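Local coordinates for alpha-catenin-like protein hmp-1 (Caenorhabditis elegans, PDB 5H5M) that links cadherin-catenin complexes at adherens junctions to actin, binding beta-catenin and actin filaments, and is required for cell migration and shape changes during body enclosure and elongation, at residues S53-R58 / D117-D121; T145-S149 / A197-H202; L237-L241 / R289-V294. All blocks are in the same frame, centred on the assembly; numbering follows the deposited sequence.

Interaction 1: residues S53-R58 / D117-D121; sequences STRENR and DHISD
Arg-55 meets Asp-121 through a chain that starts with CG opposite the carbonyl carbon (chi1 -78°) and stays extended from CG to NE, which carries its guanidinium across; Arg-58 leaves with CG opposite its backbone N and then bends at chi3 (-93°), turning NH1 back to Asp-117. This is a junction in the helical M domain, a vinculin-family module built of bundled helices. The loop before helix 56-80, with Arg-55 at the N-cap position, meets the C-terminal end of helix 92-122.

Arg-55 grips the Asp-121 carboxylate end-on with two nitrogens. NH1 lies 2.7 Å from OD2 of Asp-121, while NH2 reaches Asp-121 OD1 at 3.1 Å on that oxygen's syn lone pair. The two groups are not coplanar, their planes standing 40° apart. Both charges have second partners, NE of Arg-55 pairing with Glu-250 and OD1 of Asp-121 with Arg-286, so the bridge belongs to a wider network that takes in helices 237-260 and 276-300. One turn earlier, NH1 of Arg-58 makes a salt bridge to Asp-117 OD1 (2.7 Å), with the oxygen in the guanidinium plane; Asp-117 OD2 is also close to that NH1, at 2.8 Å. His-247 also bonds OD2, which should hold this carboxylate against rotation.

Beside these bridges the polar edge of His-118 faces the loop. Its ND1 is bonded to the Ala-114 carbonyl, which is likely to hold the ring's orientation, and Thr-54 OG1, itself bonded to Ile-48 O, sits near the same edge. A water lies over one ring face, toward its rim, 3.0 Å from Asp-121 OD2, and may donate to it, while Ser-53 OG meets His-118 NE2 in the ring plane at 2.7 Å.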
loop_
_atom_site.group_PDB
_atom_site.type_symbol
_atom_site.label_atom_id
_atom_site.label_comp_id
_atom_site.label_asym_id
_atom_site.label_seq_id
_atom_site.Cartn_x
_atom_site.Cartn_y
_atom_site.Cartn_z
ATOM N N SER A 53 -7.659 5.190 -8.311
ATOM C CA SER A 53 -6.369 5.204 -7.643
ATOM C C SER A 53 -5.690 3.854 -7.859
ATOM O O SER A 53 -4.478 3.718 -7.691
ATOM C CB SER A 53 -6.528 5.501 -6.151
ATOM O OG SER A 53 -7.405 4.573 -5.538
ATOM N N THR A 54 -6.487 2.858 -8.242
ATOM C CA THR A 54 -5.984 1.506 -8.472
ATOM C C THR A 54 -5.124 1.456 -9.734
ATOM O O THR A 54 -5.457 2.073 -10.744
ATOM C CB THR A 54 -7.144 0.486 -8.586
ATOM O OG1 THR A 54 -7.917 0.500 -7.379
ATOM C CG2 THR A 54 -6.616 -0.924 -8.820
ATOM N N ARG A 55 -4.013 0.727 -9.668
ATOM C CA ARG A 55 -3.103 0.605 -10.804
ATOM C C ARG A 55 -3.695 -0.275 -11.906
ATOM O O ARG A 55 -4.440 -1.218 -11.631
ATOM C CB ARG A 55 -1.750 0.052 -10.348
ATOM C CG ARG A 55 -0.849 1.092 -9.672
ATOM C CD ARG A 55 0.326 0.435 -8.957
ATOM N NE ARG A 55 1.346 1.395 -8.536
ATOM C CZ ARG A 55 1.270 2.148 -7.442
ATOM N NH1 ARG A 55 0.210 2.073 -6.646
ATOM N NH2 ARG A 55 2.254 2.985 -7.141
ATOM N N GLU A 56 -3.350 0.041 -13.151
ATOM C CA GLU A 56 -3.960 -0.595 -14.317
ATOM C C GLU A 56 -3.706 -2.097 -14.410
ATOM O O GLU A 56 -4.625 -2.870 -14.672
ATOM C CB GLU A 56 -3.469 0.083 -15.599
ATOM C CG GLU A 56 -4.010 -0.537 -16.880
ATOM C CD GLU A 56 -5.518 -0.397 -17.017
ATOM O OE1 GLU A 56 -6.109 0.478 -16.348
ATOM O OE2 GLU A 56 -6.114 -1.168 -17.799
ATOM N N ASN A 57 -2.462 -2.507 -14.200
ATOM C CA ASN A 57 -2.090 -3.903 -14.369
ATOM C C ASN A 57 -2.714 -4.805 -13.302
ATOM O O ASN A 57 -3.068 -5.948 -13.582
ATOM C CB ASN A 57 -0.565 -4.038 -14.377
ATOM C CG ASN A 57 -0.100 -5.480 -14.264
ATOM O OD1 ASN A 57 0.109 -5.992 -13.164
ATOM N ND2 ASN A 57 0.048 -6.146 -15.403
ATOM N N ARG A 58 -2.874 -4.284 -12.089
ATOM C CA ARG A 58 -3.515 -5.053 -11.028
ATOM C C ARG A 58 -5.030 -5.057 -11.228
ATOM O O ARG A 58 -5.714 -6.017 -10.877
ATOM C CB ARG A 58 -3.151 -4.494 -9.648
ATOM C CG ARG A 58 -3.458 -5.452 -8.504
ATOM C CD ARG A 58 -2.527 -5.242 -7.320
ATOM N NE ARG A 58 -1.352 -6.106 -7.378
ATOM C CZ ARG A 58 -0.101 -5.687 -7.217
ATOM N NH1 ARG A 58 0.151 -4.408 -6.981
ATOM N NH2 ARG A 58 0.900 -6.552 -7.286
ATOM N N ASP A 117 -1.118 -1.767 -2.514
ATOM C CA ASP A 117 -0.756 -0.702 -3.453
ATOM C C ASP A 117 -1.053 0.674 -2.868
ATOM O O ASP A 117 -0.224 1.582 -2.927
ATOM C CB ASP A 117 -1.513 -0.839 -4.775
ATOM C CG ASP A 117 -0.862 -1.809 -5.731
ATOM O OD1 ASP A 117 -1.604 -2.438 -6.510
ATOM O OD2 ASP A 117 0.380 -1.942 -5.716
ATOM N N HIS A 118 -2.255 0.810 -2.317
ATOM C CA HIS A 118 -2.707 2.061 -1.733
ATOM C C HIS A 118 -1.936 2.392 -0.458
ATOM O O HIS A 118 -1.526 3.533 -0.256
ATOM C CB HIS A 118 -4.211 1.998 -1.453
ATOM C CG HIS A 118 -5.056 1.971 -2.692
ATOM N ND1 HIS A 118 -5.171 0.852 -3.488
ATOM C CD2 HIS A 118 -5.813 2.929 -3.274
ATOM C CE1 HIS A 118 -5.967 1.123 -4.509
ATOM N NE2 HIS A 118 -6.371 2.375 -4.403
ATOM N N ILE A 119 -1.737 1.389 0.392
ATOM C CA ILE A 119 -0.994 1.565 1.639
ATOM C C ILE A 119 0.456 1.950 1.362
ATOM O O ILE A 119 1.029 2.801 2.049
ATOM C CB ILE A 119 -1.032 0.286 2.500
ATOM C CG1 ILE A 119 -2.473 -0.020 2.922
ATOM C CG2 ILE A 119 -0.141 0.428 3.728
ATOM C CD1 ILE A 119 -2.609 -1.235 3.809
ATOM N N SER A 120 1.037 1.327 0.339
ATOM C CA SER A 120 2.410 1.618 -0.059
ATOM C C SER A 120 2.566 3.085 -0.455
ATOM O O SER A 120 3.497 3.753 -0.009
ATOM C CB SER A 120 2.838 0.703 -1.212
ATOM O OG SER A 120 4.170 0.966 -1.624
ATOM N N ASP A 121 1.647 3.585 -1.279
ATOM C CA ASP A 121 1.688 4.976 -1.730
ATOM C C ASP A 121 1.378 5.972 -0.613
ATOM O O ASP A 121 2.103 6.946 -0.418
ATOM C CB ASP A 121 0.701 5.203 -2.884
ATOM C CG ASP A 121 1.097 4.468 -4.154
ATOM O OD1 ASP A 121 2.288 4.121 -4.301
ATOM O OD2 ASP A 121 0.215 4.244 -5.012
HETATM O O HOH W 1 -2.783 4.213 -4.696
#

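Interaction 2: residues T145-S149 / A197-H202; sequences TRYRS and AILLCH
The His-202 ring and the Arg-146 guanidinium meet with their planes 61° apart: NH2 of Arg-146 comes in at the ring edge, 3.5 Å from NE2 of His-202, while one ring face looks onto the Ile-198 carbonyl oxygen one turn back in its own helix. Both side chains also turn to Glu-142, which forms a salt bridge with NE of Arg-146 and a weak hydrogen bond with NE2 of His-202, so the Glu-142 carboxylate is shared by the two side chains. Arg-146 reaches this far because its chain is extended from CG to NE, and its NH1 lies 3.9 Å from CG2 of Ile-198.

Next to these polar groups, Thr-145 packs largely through its methyl. It sets that methyl opposite the backbone N, aiming CG2 at Ile-198 CD1, 3.6 Å away. Its OG1 is bonded to the His-141 carbonyl and lies 3.5 Å from SG of Cys-201. A glycine here would probably leave the Ile-198 methyl without its closest neighbour on this helix and the His-141 carbonyl without its hydroxyl partner.

Leu-133 of helix 128-137 closes over both Thr-145 and Ala-197. Helices 142-166 and 173-202 run nearly antiparallel here, at 170° and 10.3 Å between local axes, as neighbouring helices do in the up-and-down bundles of the vinculin/alpha-catenin family.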
loop_
_atom_site.group_PDB
_atom_site.type_symbol
_atom_site.label_atom_id
_atom_site.label_comp_id
_atom_site.label_asym_id
_atom_site.label_seq_id
_atom_site.Cartn_x
_atom_site.Cartn_y
_atom_site.Cartn_z
ATOM N N THR A 145 2.112 28.488 3.215
ATOM C CA THR A 145 1.257 27.861 4.213
ATOM C C THR A 145 -0.041 27.377 3.572
ATOM O O THR A 145 -0.460 26.246 3.798
ATOM C CB THR A 145 0.936 28.817 5.381
ATOM O OG1 THR A 145 2.149 29.190 6.044
ATOM C CG2 THR A 145 0.009 28.141 6.383
ATOM N N ARG A 146 -0.657 28.227 2.755
ATOM C CA ARG A 146 -1.903 27.869 2.087
ATOM C C ARG A 146 -1.699 26.735 1.085
ATOM O O ARG A 146 -2.558 25.864 0.944
ATOM C CB ARG A 146 -2.510 29.088 1.395
ATOM C CG ARG A 146 -2.876 30.199 2.366
ATOM C CD ARG A 146 -3.999 31.069 1.839
ATOM N NE ARG A 146 -4.312 32.157 2.762
ATOM C CZ ARG A 146 -5.109 32.036 3.819
ATOM N NH1 ARG A 146 -5.680 30.871 4.095
ATOM N NH2 ARG A 146 -5.335 33.080 4.605
ATOM N N TYR A 147 -0.563 26.748 0.394
ATOM C CA TYR A 147 -0.217 25.652 -0.502
ATOM C C TYR A 147 -0.002 24.362 0.288
ATOM O O TYR A 147 -0.582 23.322 -0.032
ATOM C CB TYR A 147 1.035 25.981 -1.322
ATOM C CG TYR A 147 1.498 24.827 -2.181
ATOM C CD1 TYR A 147 0.780 24.442 -3.307
ATOM C CD2 TYR A 147 2.641 24.109 -1.857
ATOM C CE1 TYR A 147 1.192 23.378 -4.090
ATOM C CE2 TYR A 147 3.062 23.044 -2.635
ATOM C CZ TYR A 147 2.334 22.683 -3.750
ATOM O OH TYR A 147 2.747 21.626 -4.527
ATOM N N ARG A 148 0.828 24.436 1.325
ATOM C CA ARG A 148 1.122 23.269 2.150
ATOM C C ARG A 148 -0.111 22.822 2.934
ATOM O O ARG A 148 -0.258 21.641 3.244
ATOM C CB ARG A 148 2.281 23.561 3.106
ATOM C CG ARG A 148 3.621 23.756 2.415
ATOM C CD ARG A 148 3.974 22.559 1.550
ATOM N NE ARG A 148 5.186 22.789 0.767
ATOM C CZ ARG A 148 5.689 21.917 -0.100
ATOM N NH1 ARG A 148 5.086 20.753 -0.295
ATOM N NH2 ARG A 148 6.795 22.206 -0.773
ATOM N N SER A 149 -0.989 23.769 3.257
ATOM C CA SER A 149 -2.266 23.447 3.889
ATOM C C SER A 149 -3.097 22.564 2.969
ATOM O O SER A 149 -3.632 21.538 3.389
ATOM C CB SER A 149 -3.043 24.721 4.234
ATOM O OG SER A 149 -4.345 24.416 4.696
ATOM N N ALA A 197 -2.381 26.074 11.598
ATOM C CA ALA A 197 -1.192 26.557 10.906
ATOM C C ALA A 197 -1.449 27.922 10.278
ATOM O O ALA A 197 -0.575 28.786 10.274
ATOM C CB ALA A 197 -0.749 25.558 9.847
ATOM N N ILE A 198 -2.655 28.103 9.746
ATOM C CA ILE A 198 -3.058 29.380 9.175
ATOM C C ILE A 198 -3.031 30.460 10.250
ATOM O O ILE A 198 -2.577 31.579 10.008
ATOM C CB ILE A 198 -4.470 29.312 8.556
ATOM C CG1 ILE A 198 -4.553 28.187 7.524
ATOM C CG2 ILE A 198 -4.835 30.642 7.912
ATOM C CD1 ILE A 198 -3.601 28.357 6.359
ATOM N N LEU A 199 -3.512 30.109 11.440
ATOM C CA LEU A 199 -3.517 31.027 12.576
ATOM C C LEU A 199 -2.098 31.364 13.013
ATOM O O LEU A 199 -1.796 32.514 13.335
ATOM C CB LEU A 199 -4.302 30.430 13.747
ATOM C CG LEU A 199 -5.802 30.237 13.505
ATOM C CD1 LEU A 199 -6.456 29.467 14.648
ATOM C CD2 LEU A 199 -6.485 31.584 13.293
ATOM N N LEU A 200 -1.227 30.358 13.020
ATOM C CA LEU A 200 0.167 30.565 13.387
ATOM C C LEU A 200 0.875 31.430 12.350
ATOM O O LEU A 200 1.672 32.300 12.697
ATOM C CB LEU A 200 0.897 29.231 13.542
ATOM C CG LEU A 200 2.404 29.353 13.784
ATOM C CD1 LEU A 200 2.685 30.181 15.035
ATOM C CD2 LEU A 200 3.064 27.979 13.879
ATOM N N CYS A 201 0.573 31.187 11.078
ATOM C CA CYS A 201 1.161 31.951 9.982
ATOM C C CYS A 201 0.880 33.447 10.115
ATOM O O CYS A 201 1.753 34.276 9.861
ATOM C CB CYS A 201 0.636 31.441 8.639
ATOM S SG CYS A 201 1.191 32.394 7.212
ATOM N N HIS A 202 -0.339 33.782 10.522
ATOM C CA HIS A 202 -0.755 35.175 10.621
ATOM C C HIS A 202 -0.191 35.877 11.859
ATOM O O HIS A 202 -0.139 37.105 11.904
ATOM C CB HIS A 202 -2.284 35.268 10.612
ATOM C CG HIS A 202 -2.899 34.932 9.286
ATOM N ND1 HIS A 202 -4.235 34.624 9.142
ATOM C CD2 HIS A 202 -2.360 34.859 8.049
ATOM C CE1 HIS A 202 -4.491 34.374 7.870
ATOM N NE2 HIS A 202 -3.373 34.512 7.184
#

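Interaction 3: residues L237-L241 / R289-V294; sequences LDDFL and RVCDVV
The CB of Phe-240 points toward the facing helix, and the ring beyond it meets Arg-289 and Val-293. With CG opposite its backbone N (chi1 -175°), the ring is carried outward, and its far atoms do the touching. CE2 meets the Val-293 methyl CG2 at 4.0 Å and has the backbone N of Val-290 near the ring plane at its edge, 4.2 Å away. CZ, the tip, rests 4.0 Å from CB of Arg-289. On the other flank CE1 lies 4.0 Å from NH2 of Arg-289, whose chain is bent at chi2 and chi3 and folds back beside the ring.

The guanidinium and the ring stand 64° apart in plane, and the nitrogen approaches obliquely. The charge of Arg-289 is answered by Asp-232, to which NH2 is salt-bridged; that anchor probably holds the guanidinium beside the aromatic ring. Val-116 of helix 92-122 also packs against Phe-240.

Branched aliphatic side chains fill the rest. Leu-237 CD1 slides past Val-293 CG1 at 3.6 Å, the tightest approach here. One turn on, Leu-241 brings CD2 up against two valines, 3.9 Å from CG1 of Val-290 and 3.9 Å from CG2 of Val-294. Val-290 and Val-294 are themselves one turn apart, and both also touch Ile-369 of helix 345-374, while Leu-241 packs on Leu-373 of the same helix, so helix 345-374 packs along the same side of the pair.

No hydrogen bond joins the two segments: shape and apolar contact do the work. Local axes 11.0 Å apart and running at 168° make this an antiparallel helix pair with a leucine, valine and phenylalanine core, the construction of a vinculin-family four-helix bundle.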
loop_
_atom_site.group_PDB
_atom_site.type_symbol
_atom_site.label_atom_id
_atom_site.label_comp_id
_atom_site.label_asym_id
_atom_site.label_seq_id
_atom_site.Cartn_x
_atom_site.Cartn_y
_atom_site.Cartn_z
ATOM N N LEU A 237 3.013 -9.470 5.650
ATOM C CA LEU A 237 4.345 -8.937 5.386
ATOM C C LEU A 237 4.827 -9.202 3.960
ATOM O O LEU A 237 5.434 -8.329 3.337
ATOM C CB LEU A 237 5.345 -9.518 6.387
ATOM C CG LEU A 237 6.817 -9.137 6.214
ATOM C CD1 LEU A 237 6.987 -7.631 6.250
ATOM C CD2 LEU A 237 7.661 -9.798 7.294
ATOM N N ASP A 238 4.556 -10.393 3.438
ATOM C CA ASP A 238 5.036 -10.732 2.105
ATOM C C ASP A 238 4.404 -9.858 1.026
ATOM O O ASP A 238 5.091 -9.418 0.103
ATOM C CB ASP A 238 4.783 -12.198 1.781
ATOM C CG ASP A 238 5.405 -12.605 0.460
ATOM O OD1 ASP A 238 4.665 -12.708 -0.541
ATOM O OD2 ASP A 238 6.642 -12.790 0.420
ATOM N N ASP A 239 3.100 -9.621 1.139
ATOM C CA ASP A 239 2.414 -8.700 0.238
ATOM C C ASP A 239 3.067 -7.322 0.272
ATOM O O ASP A 239 3.332 -6.719 -0.774
ATOM C CB ASP A 239 0.934 -8.576 0.599
ATOM C CG ASP A 239 0.144 -9.819 0.258
ATOM O OD1 ASP A 239 0.599 -10.597 -0.605
ATOM O OD2 ASP A 239 -0.939 -10.012 0.849
ATOM N N PHE A 240 3.339 -6.831 1.477
ATOM C CA PHE A 240 3.897 -5.495 1.607
ATOM C C PHE A 240 5.282 -5.405 0.977
ATOM O O PHE A 240 5.590 -4.431 0.300
ATOM C CB PHE A 240 3.967 -5.059 3.070
ATOM C CG PHE A 240 4.418 -3.638 3.238
ATOM C CD1 PHE A 240 3.533 -2.592 3.034
ATOM C CD2 PHE A 240 5.732 -3.344 3.571
ATOM C CE1 PHE A 240 3.943 -1.280 3.173
ATOM C CE2 PHE A 240 6.148 -2.035 3.714
ATOM C CZ PHE A 240 5.253 -1.001 3.511
ATOM N N LEU A 241 6.105 -6.426 1.189
ATOM C CA LEU A 241 7.457 -6.428 0.650
ATOM C C LEU A 241 7.460 -6.630 -0.863
ATOM O O LEU A 241 8.290 -6.056 -1.567
ATOM C CB LEU A 241 8.299 -7.509 1.329
ATOM C CG LEU A 241 8.527 -7.327 2.831
ATOM C CD1 LEU A 241 9.512 -8.357 3.340
ATOM C CD2 LEU A 241 9.009 -5.918 3.153
ATOM N N ARG A 289 9.988 2.526 5.144
ATOM C CA ARG A 289 8.803 1.797 5.589
ATOM C C ARG A 289 9.094 0.297 5.664
ATOM O O ARG A 289 8.674 -0.377 6.604
ATOM C CB ARG A 289 7.621 2.070 4.657
ATOM C CG ARG A 289 6.901 3.374 4.948
ATOM C CD ARG A 289 6.005 3.235 6.178
ATOM N NE ARG A 289 4.811 2.447 5.879
ATOM C CZ ARG A 289 4.211 1.628 6.739
ATOM N NH1 ARG A 289 4.691 1.472 7.967
ATOM N NH2 ARG A 289 3.134 0.955 6.364
ATOM N N VAL A 290 9.820 -0.211 4.673
ATOM C CA VAL A 290 10.255 -1.604 4.661
ATOM C C VAL A 290 11.097 -1.915 5.901
ATOM O O VAL A 290 10.922 -2.952 6.537
ATOM C CB VAL A 290 11.064 -1.932 3.383
ATOM C CG1 VAL A 290 11.854 -3.232 3.547
ATOM C CG2 VAL A 290 10.144 -2.008 2.181
ATOM N N CYS A 291 12.001 -1.004 6.249
ATOM C CA CYS A 291 12.817 -1.163 7.451
ATOM C C CYS A 291 11.961 -1.216 8.714
ATOM O O CYS A 291 12.158 -2.084 9.566
ATOM C CB CYS A 291 13.843 -0.031 7.566
ATOM S SG CYS A 291 15.125 -0.051 6.285
ATOM N N ASP A 292 11.017 -0.285 8.831
ATOM C CA ASP A 292 10.130 -0.226 9.996
ATOM C C ASP A 292 9.331 -1.510 10.181
ATOM O O ASP A 292 9.261 -2.064 11.280
ATOM C CB ASP A 292 9.160 0.950 9.879
ATOM C CG ASP A 292 9.835 2.288 10.077
ATOM O OD1 ASP A 292 10.938 2.318 10.662
ATOM O OD2 ASP A 292 9.257 3.312 9.653
ATOM N N VAL A 293 8.731 -1.976 9.092
ATOM C CA VAL A 293 7.807 -3.102 9.127
ATOM C C VAL A 293 8.522 -4.426 9.392
ATOM O O VAL A 293 8.004 -5.289 10.099
ATOM C CB VAL A 293 7.006 -3.180 7.806
ATOM C CG1 VAL A 293 6.215 -4.467 7.717
ATOM C CG2 VAL A 293 6.072 -1.982 7.688
ATOM N N VAL A 294 9.721 -4.584 8.845
ATOM C CA VAL A 294 10.464 -5.825 9.034
ATOM C C VAL A 294 11.112 -5.865 10.419
ATOM O O VAL A 294 11.122 -6.911 11.073
ATOM C CB VAL A 294 11.539 -6.019 7.945
ATOM C CG1 VAL A 294 12.303 -7.296 8.187
ATOM C CG2 VAL A 294 10.895 -6.058 6.568
#

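The three contacts follow one another along the chain, each closing before the next opens, and use six different helices of the M domain. Interactions 1 and 3 are neighbours, their centres about 16 Å apart, and they touch where Ile-119 CG2 comes 4.2 Å from Arg-289 NH2. Helix 237-260 carries one side of interaction 3 and also packs on interaction 1, so the two form a continuous central region. Interaction 2 is peripheral, with centres about 31 Å from interaction 1 and 34 Å from interaction 3, but its helix 142-166 runs back to pack on His-118. Helix 142-166 thus connects the outlying contact with the middle of the chain, consistent with one connected domain.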